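Local coordinates for protein PaxB (Photorhabdus luminescens, PDB 6EK4) that probably serves as one component of a two-component, alpha-helical pore-forming toxin of the YaxAB type that perforates membranes, at residues 81-84 and 85-88; 99-102 and 103-107; 233-237 and 238-242; 255-258 and 259-262. All coordinates share one frame; numbering follows the deposited sequence.

Contact 1 (81-84 and 85-88); sequences FLTL and TEID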
loop_
_atom_site.group_PDB
_atom_site.type_symbol
_atom_site.label_atom_id
_atom_site.label_comp_id
_atom_site.label_asym_id
_atom_site.label_seq_id
_atom_site.Cartn_x
_atom_site.Cartn_y
_atom_site.Cartn_z
ATOM N N PHE A 81 -51.012 -9.629 -11.175
ATOM C CA PHE A 81 -50.131 -10.451 -12.017
ATOM C C PHE A 81 -50.837 -11.683 -12.587
ATOM O O PHE A 81 -50.679 -12.000 -13.768
ATOM C CB PHE A 81 -48.877 -10.884 -11.247
ATOM C CG PHE A 81 -47.766 -9.875 -11.289
ATOM C CD1 PHE A 81 -46.990 -9.731 -12.431
ATOM C CD2 PHE A 81 -47.493 -9.068 -10.192
ATOM C CE1 PHE A 81 -45.963 -8.805 -12.481
ATOM C CE2 PHE A 81 -46.466 -8.139 -10.236
ATOM C CZ PHE A 81 -45.701 -8.007 -11.381
ATOM N N LEU A 82 -51.617 -12.362 -11.751
ATOM C CA LEU A 82 -52.316 -13.581 -12.163
ATOM C C LEU A 82 -53.634 -13.248 -12.865
ATOM O O LEU A 82 -53.949 -13.827 -13.905
ATOM C CB LEU A 82 -52.576 -14.489 -10.952
ATOM C CG LEU A 82 -52.514 -16.004 -11.189
ATOM C CD1 LEU A 82 -52.852 -16.748 -9.905
ATOM C CD2 LEU A 82 -53.431 -16.453 -12.319
ATOM N N THR A 83 -54.396 -12.315 -12.299
ATOM C CA THR A 83 -55.730 -11.995 -12.814
ATOM C C THR A 83 -55.723 -11.260 -14.161
ATOM O O THR A 83 -56.719 -11.303 -14.883
ATOM C CB THR A 83 -56.554 -11.182 -11.795
ATOM O OG1 THR A 83 -55.790 -10.061 -11.342
ATOM C CG2 THR A 83 -56.932 -12.048 -10.601
ATOM N N LEU A 84 -54.621 -10.592 -14.499
ATOM C CA LEU A 84 -54.494 -9.949 -15.814
ATOM C C LEU A 84 -54.346 -10.984 -16.929
ATOM O O LEU A 84 -54.895 -10.804 -18.017
ATOM C CB LEU A 84 -53.320 -8.961 -15.852
ATOM C CG LEU A 84 -53.561 -7.579 -15.234
ATOM C CD1 LEU A 84 -52.251 -6.811 -15.128
ATOM C CD2 LEU A 84 -54.584 -6.786 -16.033
ATOM N N THR A 85 -53.600 -12.056 -16.662
ATOM C CA THR A 85 -53.521 -13.191 -17.587
ATOM C C THR A 85 -54.885 -13.870 -17.729
ATOM O O THR A 85 -55.272 -14.266 -18.828
ATOM C CB THR A 85 -52.473 -14.244 -17.147
ATOM O OG1 THR A 85 -52.255 -14.155 -15.733
ATOM C CG2 THR A 85 -51.142 -14.041 -17.867
ATOM N N GLU A 86 -55.606 -13.993 -16.617
ATOM C CA GLU A 86 -56.952 -14.572 -16.622
ATOM C C GLU A 86 -57.966 -13.670 -17.335
ATOM O O GLU A 86 -58.908 -14.167 -17.955
ATOM C CB GLU A 86 -57.417 -14.869 -15.194
ATOM C CG GLU A 86 -56.636 -15.989 -14.518
ATOM C CD GLU A 86 -57.078 -16.257 -13.089
ATOM O OE1 GLU A 86 -57.741 -15.387 -12.484
ATOM O OE2 GLU A 86 -56.755 -17.344 -12.565
ATOM N N ILE A 87 -57.775 -12.354 -17.241
ATOM C CA ILE A 87 -58.613 -11.398 -17.971
ATOM C C ILE A 87 -58.344 -11.500 -19.471
ATOM O O ILE A 87 -59.270 -11.700 -20.255
ATOM C CB ILE A 87 -58.396 -9.944 -17.483
ATOM C CG1 ILE A 87 -59.159 -9.708 -16.175
ATOM C CG2 ILE A 87 -58.861 -8.932 -18.528
ATOM C CD1 ILE A 87 -58.716 -8.478 -15.410
ATOM N N ASP A 88 -57.077 -11.373 -19.857
ATOM C CA ASP A 88 -56.685 -11.356 -21.271
ATOM C C ASP A 88 -56.988 -12.664 -22.005
ATOM O O ASP A 88 -57.271 -12.646 -23.203
ATOM C CB ASP A 88 -55.195 -11.020 -21.417
ATOM C CG ASP A 88 -54.862 -9.597 -20.988
ATOM O OD1 ASP A 88 -55.788 -8.767 -20.856
ATOM O OD2 ASP A 88 -53.664 -9.307 -20.785
#
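Thr-85 and Glu-86 both reach back to the carbonyl oxygen of Leu-82, within the short helix 80-90. Glu-86 N donates to Leu-82 O at 3.2 Å, the regular helical bond. The hydroxyl of Thr-85 gives a second bond to the same acceptor, OG1 to Leu-82 O at 2.5 Å, and arrives from above the plane of that carbonyl. The Leu-82 side chain slants across that of Glu-86, its methyl CD2 3.5 Å from Glu-86 OE2. The other carboxylate oxygen, Glu-86 OE1, is 3.9 Å from the methyl CG2 of Thr-83, placing the acid between two aliphatic groups. Glu-86 reaches this position because CG sits beside its own backbone N (chi1 -68°) and the chain then runs on extended. One residue further, Ile-87 N bonds to Thr-83 O at 2.8 Å, and Ile-87 CG1 packs 3.2 Å from that same oxygen.

Outside this turn, the hydroxyl of Thr-83 is held by the carbonyl of Asp-79, while Leu-84 and Ile-87 pack on Arg-108 of helix 101-141. Gln-326 of helix 326-348 meets Leu-84, Thr-85 and Asp-88. The chemistry is that of an amphipathic turn: the threonine hydroxyls are satisfied by carbonyls three or four residues earlier, the buried Leu-84 and Ile-87 face the bundle, and the Glu-86 carboxylate stays at the exposed side, touched here by methyl groups.

Contact 2 (99-102 and 103-107); sequences ETRN and TLLEA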
loop_
_atom_site.group_PDB
_atom_site.type_symbol
_atom_site.label_atom_id
_atom_site.label_comp_id
_atom_site.label_asym_id
_atom_site.label_seq_id
_atom_site.Cartn_x
_atom_site.Cartn_y
_atom_site.Cartn_z
ATOM N N GLU A 99 -71.723 -6.123 -21.177
ATOM C CA GLU A 99 -71.739 -6.714 -19.835
ATOM C C GLU A 99 -70.383 -7.294 -19.425
ATOM O O GLU A 99 -69.942 -7.097 -18.292
ATOM C CB GLU A 99 -72.823 -7.798 -19.723
ATOM C CG GLU A 99 -74.191 -7.281 -19.294
ATOM C CD GLU A 99 -74.808 -6.309 -20.285
ATOM O OE1 GLU A 99 -75.393 -5.298 -19.841
ATOM O OE2 GLU A 99 -74.712 -6.552 -21.508
ATOM N N THR A 100 -69.731 -8.000 -20.346
ATOM C CA THR A 100 -68.476 -8.691 -20.052
ATOM C C THR A 100 -67.257 -7.933 -20.579
ATOM O O THR A 100 -66.328 -7.646 -19.823
ATOM C CB THR A 100 -68.475 -10.116 -20.646
ATOM O OG1 THR A 100 -69.624 -10.833 -20.178
ATOM C CG2 THR A 100 -67.212 -10.877 -20.246
ATOM N N ARG A 101 -67.267 -7.607 -21.870
ATOM C CA ARG A 101 -66.081 -7.060 -22.536
ATOM C C ARG A 101 -65.723 -5.655 -22.045
ATOM O O ARG A 101 -64.564 -5.389 -21.723
ATOM C CB ARG A 101 -66.259 -7.065 -24.059
ATOM C CG ARG A 101 -64.947 -7.133 -24.827
ATOM C CD ARG A 101 -65.167 -7.316 -26.321
ATOM N NE ARG A 101 -64.042 -8.001 -26.959
ATOM C CZ ARG A 101 -63.842 -9.320 -26.948
ATOM N NH1 ARG A 101 -62.780 -9.829 -27.563
ATOM N NH2 ARG A 101 -64.687 -10.138 -26.324
ATOM N N ASN A 102 -66.713 -4.767 -21.979
ATOM C CA ASN A 102 -66.490 -3.396 -21.505
ATOM C C ASN A 102 -66.099 -3.349 -20.025
ATOM O O ASN A 102 -65.263 -2.535 -19.626
ATOM C CB ASN A 102 -67.733 -2.531 -21.748
ATOM C CG ASN A 102 -67.502 -1.064 -21.425
ATOM O OD1 ASN A 102 -67.523 -0.662 -20.261
ATOM N ND2 ASN A 102 -67.296 -0.255 -22.457
ATOM N N THR A 103 -66.705 -4.220 -19.223
ATOM C CA THR A 103 -66.445 -4.266 -17.783
ATOM C C THR A 103 -65.051 -4.822 -17.481
ATOM O O THR A 103 -64.338 -4.283 -16.634
ATOM C CB THR A 103 -67.505 -5.113 -17.048
ATOM O OG1 THR A 103 -68.806 -4.814 -17.568
ATOM C CG2 THR A 103 -67.486 -4.828 -15.550
ATOM N N LEU A 104 -64.673 -5.895 -18.173
ATOM C CA LEU A 104 -63.353 -6.514 -17.995
ATOM C C LEU A 104 -62.210 -5.585 -18.414
ATOM O O LEU A 104 -61.133 -5.623 -17.817
ATOM C CB LEU A 104 -63.257 -7.840 -18.763
ATOM C CG LEU A 104 -63.999 -9.041 -18.166
ATOM C CD1 LEU A 104 -64.047 -10.188 -19.164
ATOM C CD2 LEU A 104 -63.364 -9.495 -16.859
ATOM N N LEU A 105 -62.442 -4.767 -19.440
ATOM C CA LEU A 105 -61.465 -3.751 -19.851
ATOM C C LEU A 105 -61.236 -2.722 -18.744
ATOM O O LEU A 105 -60.098 -2.332 -18.482
ATOM C CB LEU A 105 -61.898 -3.037 -21.142
ATOM C CG LEU A 105 -61.193 -3.472 -22.431
ATOM C CD1 LEU A 105 -61.673 -4.837 -22.897
ATOM C CD2 LEU A 105 -61.400 -2.439 -23.528
ATOM N N GLU A 106 -62.320 -2.292 -18.102
ATOM C CA GLU A 106 -62.239 -1.315 -17.016
ATOM C C GLU A 106 -61.598 -1.912 -15.758
ATOM O O GLU A 106 -61.014 -1.187 -14.949
ATOM C CB GLU A 106 -63.628 -0.759 -16.690
ATOM C CG GLU A 106 -63.603 0.526 -15.877
ATOM C CD GLU A 106 -64.973 1.164 -15.722
ATOM O OE1 GLU A 106 -65.955 0.652 -16.307
ATOM O OE2 GLU A 106 -65.068 2.187 -15.012
ATOM N N ALA A 107 -61.710 -3.230 -15.603
ATOM C CA ALA A 107 -61.061 -3.945 -14.505
ATOM C C ALA A 107 -59.555 -4.060 -14.726
ATOM O O ALA A 107 -58.778 -3.924 -13.781
ATOM C CB ALA A 107 -61.675 -5.327 -14.336
#
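Thr-100 and Leu-104 lie side by side near the N-terminal end of helix 101-141, and their torsions bring two methyl groups together. In Thr-100 OG1 stands beside the backbone N (chi1 -55°), which puts CG2 anti to it. In Leu-104 CG stands beside its backbone N (chi1 -75°), and the extended second torsion carries CD1 back along the helix to meet Thr-100 CG2 at 3.4 Å. Leu-104 CG lies 3.2 Å from Thr-100 O. Leu-104 N donates to that oxygen at 2.9 Å.

Thr-103 makes the polar counterpart. Its hydroxyl OG1 donates to Glu-99 O at 2.7 Å, from well above the carbonyl plane, and has a weak second bond to the carbonyl of Asp-98. Leu-105, one residue on from Leu-104, is turned differently: its N bonds to Arg-101 O at 3.2 Å, and its CD1 also lies near that oxygen. Leu-91, in the preceding loop, touches Arg-101, Leu-104 and Leu-105, and Thr-100 rests on Glu-95 of that loop.

At this surface end of the helix a threonine hydroxyl takes up the Glu-99 carbonyl four residues back, while the Leu-104 and Leu-105 branches lie beside the Thr-100 and Arg-101 carbonyls.

Contact 3 (233-237 and 238-242); sequences IAKKI and LGNIS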
loop_
_atom_site.group_PDB
_atom_site.type_symbol
_atom_site.label_atom_id
_atom_site.label_comp_id
_atom_site.label_asym_id
_atom_site.label_seq_id
_atom_site.Cartn_x
_atom_site.Cartn_y
_atom_site.Cartn_z
ATOM N N ILE A 233 53.806 3.302 8.276
ATOM C CA ILE A 233 52.457 3.855 8.405
ATOM C C ILE A 233 52.448 5.050 9.355
ATOM O O ILE A 233 51.891 6.098 9.031
ATOM C CB ILE A 233 51.452 2.787 8.897
ATOM C CG1 ILE A 233 51.280 1.695 7.834
ATOM C CG2 ILE A 233 50.102 3.418 9.221
ATOM C CD1 ILE A 233 50.716 0.396 8.370
ATOM N N ALA A 234 53.066 4.884 10.522
ATOM C CA ALA A 234 53.120 5.943 11.531
ATOM C C ALA A 234 53.815 7.196 11.006
ATOM O O ALA A 234 53.356 8.311 11.246
ATOM C CB ALA A 234 53.820 5.442 12.787
ATOM N N LYS A 235 54.922 7.004 10.292
ATOM C CA LYS A 235 55.668 8.117 9.700
ATOM C C LYS A 235 54.823 8.904 8.696
ATOM O O LYS A 235 54.887 10.132 8.657
ATOM C CB LYS A 235 56.949 7.608 9.028
ATOM C CG LYS A 235 58.054 7.241 10.007
ATOM C CD LYS A 235 59.222 6.547 9.321
ATOM C CE LYS A 235 59.998 7.492 8.415
ATOM N NZ LYS A 235 61.206 6.843 7.836
ATOM N N LYS A 236 54.030 8.192 7.899
ATOM C CA LYS A 236 53.162 8.816 6.897
ATOM C C LYS A 236 52.039 9.637 7.540
ATOM O O LYS A 236 51.635 10.670 7.004
ATOM C CB LYS A 236 52.568 7.745 5.975
ATOM C CG LYS A 236 51.834 8.292 4.759
ATOM C CD LYS A 236 51.532 7.187 3.758
ATOM C CE LYS A 236 50.770 7.708 2.549
ATOM N NZ LYS A 236 49.370 8.107 2.874
ATOM N N ILE A 237 51.546 9.171 8.686
ATOM C CA ILE A 237 50.475 9.854 9.419
ATOM C C ILE A 237 50.979 11.142 10.078
ATOM O O ILE A 237 50.285 12.161 10.066
ATOM C CB ILE A 237 49.856 8.925 10.490
ATOM C CG1 ILE A 237 49.155 7.737 9.823
ATOM C CG2 ILE A 237 48.865 9.684 11.368
ATOM C CD1 ILE A 237 49.038 6.520 10.716
ATOM N N LEU A 238 52.183 11.092 10.644
ATOM C CA LEU A 238 52.773 12.247 11.330
ATOM C C LEU A 238 53.487 13.217 10.383
ATOM O O LEU A 238 54.004 14.244 10.826
ATOM C CB LEU A 238 53.758 11.777 12.404
ATOM C CG LEU A 238 53.198 10.850 13.485
ATOM C CD1 LEU A 238 54.329 10.284 14.326
ATOM C CD2 LEU A 238 52.187 11.573 14.362
ATOM N N GLY A 239 53.517 12.894 9.091
ATOM C CA GLY A 239 54.185 13.732 8.098
ATOM C C GLY A 239 55.698 13.642 8.182
ATOM O O GLY A 239 56.397 14.633 7.956
ATOM N N ASN A 240 56.200 12.450 8.500
ATOM C CA ASN A 240 57.633 12.207 8.636
ATOM C C ASN A 240 58.193 11.537 7.380
ATOM O O ASN A 240 57.966 10.351 7.144
ATOM C CB ASN A 240 57.907 11.342 9.875
ATOM C CG ASN A 240 59.391 11.186 10.175
ATOM O OD1 ASN A 240 60.238 11.873 9.600
ATOM N ND2 ASN A 240 59.711 10.277 11.089
ATOM N N ILE A 241 58.921 12.313 6.581
ATOM C CA ILE A 241 59.567 11.810 5.364
ATOM C C ILE A 241 61.079 12.047 5.418
ATOM O O ILE A 241 61.753 12.068 4.384
ATOM C CB ILE A 241 58.958 12.450 4.089
ATOM C CG1 ILE A 241 59.096 13.985 4.092
ATOM C CG2 ILE A 241 57.494 12.061 3.953
ATOM C CD1 ILE A 241 60.286 14.523 3.322
ATOM N N SER A 242 61.609 12.183 6.633
ATOM C CA SER A 242 62.985 12.632 6.839
ATOM C C SER A 242 63.677 11.929 8.007
ATOM O O SER A 242 64.700 11.269 7.823
ATOM C CB SER A 242 62.994 14.145 7.075
ATOM O OG SER A 242 62.084 14.507 8.103
#
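Lys-235 and Asn-240 meet where helix 217-237 gives way to loop. Followed outward from the backbone, Lys-235 CB lies 3.5 Å from the carbonyl O of Asn-240. CG passes 3.6 Å from the amide nitrogen ND2 of Asn-240, and CD is a little farther from the same atom. The chain is bent at chi3 (69°), which returns CE towards the asparagine, 3.7 Å from Asn-240 O, before it leads on to NZ. The two side chains slant across one another, the lysine methylenes running past the asparagine amide without a bond between their polar ends.

What places the asparagine there is the backbone. Asn-240 N donates to Lys-235 O at 2.7 Å, a fairly straight bond spanning five residues, while Leu-238 N keeps a helical bond to Ala-234 O at 3.1 Å. Between them Gly-239 turns the chain with a positive phi of 74°. The 6→1 bond from Asn-240, together with the positive phi of Gly-239, ends the helix. Beyond the turn, Asn-240 OD1 accepts from Ser-242 N at 3.3 Å, an Asx turn, and also from Lys-243 N.

The helix end packs against two helices. Ala-234 touches Leu-250 and Ala-253, Ile-237 touches Leu-257, and Leu-238 touches Asp-252, all of helix 247-321. Ile-233 lies on Asp-180, Lys-183 and Ile-184 of helix 149-193.

Contact 4 (255-258 and 259-262); sequences AKLD and ERIN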
loop_
_atom_site.group_PDB
_atom_site.type_symbol
_atom_site.label_atom_id
_atom_site.label_comp_id
_atom_site.label_asym_id
_atom_site.label_seq_id
_atom_site.Cartn_x
_atom_site.Cartn_y
_atom_site.Cartn_z
ATOM N N ALA A 255 47.058 7.088 18.234
ATOM C CA ALA A 255 46.037 7.918 18.876
ATOM C C ALA A 255 45.219 8.723 17.867
ATOM O O ALA A 255 44.024 8.937 18.069
ATOM C CB ALA A 255 46.676 8.849 19.896
ATOM N N LYS A 256 45.863 9.166 16.787
ATOM C CA LYS A 256 45.173 9.888 15.714
ATOM C C LYS A 256 44.247 8.974 14.910
ATOM O O LYS A 256 43.168 9.396 14.490
ATOM C CB LYS A 256 46.178 10.570 14.779
ATOM C CG LYS A 256 46.833 11.803 15.378
ATOM C CD LYS A 256 47.652 12.558 14.342
ATOM C CE LYS A 256 48.259 13.822 14.929
ATOM N NZ LYS A 256 49.151 14.514 13.957
ATOM N N LEU A 257 44.672 7.730 14.697
ATOM C CA LEU A 257 43.844 6.734 14.004
ATOM C C LEU A 257 42.623 6.339 14.834
ATOM O O LEU A 257 41.514 6.265 14.305
ATOM C CB LEU A 257 44.666 5.491 13.635
ATOM C CG LEU A 257 45.240 5.423 12.213
ATOM C CD1 LEU A 257 45.736 6.773 11.710
ATOM C CD2 LEU A 257 46.353 4.388 12.155
ATOM N N ASP A 258 42.830 6.089 16.126
ATOM C CA ASP A 258 41.723 5.796 17.043
ATOM C C ASP A 258 40.700 6.934 17.078
ATOM O O ASP A 258 39.496 6.688 17.162
ATOM C CB ASP A 258 42.243 5.522 18.463
ATOM C CG ASP A 258 42.792 4.114 18.629
ATOM O OD1 ASP A 258 42.133 3.155 18.176
ATOM O OD2 ASP A 258 43.874 3.963 19.235
ATOM N N GLU A 259 41.188 8.172 17.012
ATOM C CA GLU A 259 40.323 9.353 16.981
ATOM C C GLU A 259 39.529 9.439 15.678
ATOM O O GLU A 259 38.368 9.855 15.686
ATOM C CB GLU A 259 41.153 10.629 17.170
ATOM C CG GLU A 259 40.337 11.915 17.183
ATOM C CD GLU A 259 41.177 13.155 17.442
ATOM O OE1 GLU A 259 40.749 14.253 17.027
ATOM O OE2 GLU A 259 42.261 13.040 18.056
ATOM N N ARG A 260 40.153 9.050 14.568
ATOM C CA ARG A 260 39.509 9.121 13.256
ATOM C C ARG A 260 38.533 7.960 13.058
ATOM O O ARG A 260 37.464 8.142 12.476
ATOM C CB ARG A 260 40.552 9.148 12.132
ATOM C CG ARG A 260 40.199 10.096 10.994
ATOM C CD ARG A 260 41.254 10.112 9.893
ATOM N NE ARG A 260 42.594 10.442 10.385
ATOM C CZ ARG A 260 43.682 10.518 9.620
ATOM N NH1 ARG A 260 43.610 10.303 8.309
ATOM N NH2 ARG A 260 44.856 10.820 10.169
ATOM N N ILE A 261 38.902 6.774 13.542
ATOM C CA ILE A 261 38.020 5.601 13.489
ATOM C C ILE A 261 36.780 5.819 14.356
ATOM O O ILE A 261 35.664 5.502 13.941
ATOM C CB ILE A 261 38.752 4.310 13.925
ATOM C CG1 ILE A 261 39.789 3.914 12.869
ATOM C CG2 ILE A 261 37.769 3.162 14.129
ATOM C CD1 ILE A 261 40.739 2.822 13.311
ATOM N N ASN A 262 36.986 6.355 15.557
ATOM C CA ASN A 262 35.881 6.708 16.448
ATOM C C ASN A 262 34.957 7.750 15.823
ATOM O O ASN A 262 33.739 7.673 15.973
ATOM C CB ASN A 262 36.416 7.221 17.789
ATOM C CG ASN A 262 35.309 7.636 18.742
ATOM O OD1 ASN A 262 34.358 6.886 18.972
ATOM N ND2 ASN A 262 35.426 8.836 19.301
#
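A turn of the very long helix 247-321 carries this contact, in which Leu-257 and Ile-261, one turn apart, both face helix 149-193. Ile-261 N donates to Leu-257 O at 2.8 Å, and its CG1 lies 3.3 Å from the same oxygen. The neighbouring bonds run from Arg-260 N to Lys-256 O at 3.0 Å and from Asn-262 N to Asp-258 O at 3.0 Å.

Arg-260 turns back along the helix. A bend at its third torsion (chi3 -56°) carries the guanidinium towards the N-terminal side, where NH2 comes within 4.4 Å of Leu-257 CD1 at an oblique angle. Its like-charged neighbour stays apart, Lys-256 NZ being 6.8 Å from Arg-260 NH2.

Asp-258 looks outward to another helix: its OD1 forms a salt bridge with Arg-181 of helix 149-193, and OD2 has a long, weak ion pair with Arg-254. Packing follows the same partner helix, since Leu-257 lies on Asp-180, Arg-260 on Leu-177, and Ile-261 on both Lys-174 and Leu-177. The turn is thus joined to helix 149-193 by apolar and ionic contacts together.

Following the chain from the N terminus, contacts 1 to 4 come in series; each spans only a helix turn or a helix end, and none nests within or crosses another. Contact 1 lies in helix 80-90 and contact 2 near the start of helix 101-141, with a loop between them; the two touch through Ile-87 CG2 and Leu-104 O. The chain then runs far along the elongated molecule, so that the centres of contacts 1 and 3 are about 115 Å apart, on opposite sides of its centre. Contact 3 ends helix 217-237, and contact 4 follows in helix 247-321, where Leu-238 CD2 also approaches Lys-256 NZ.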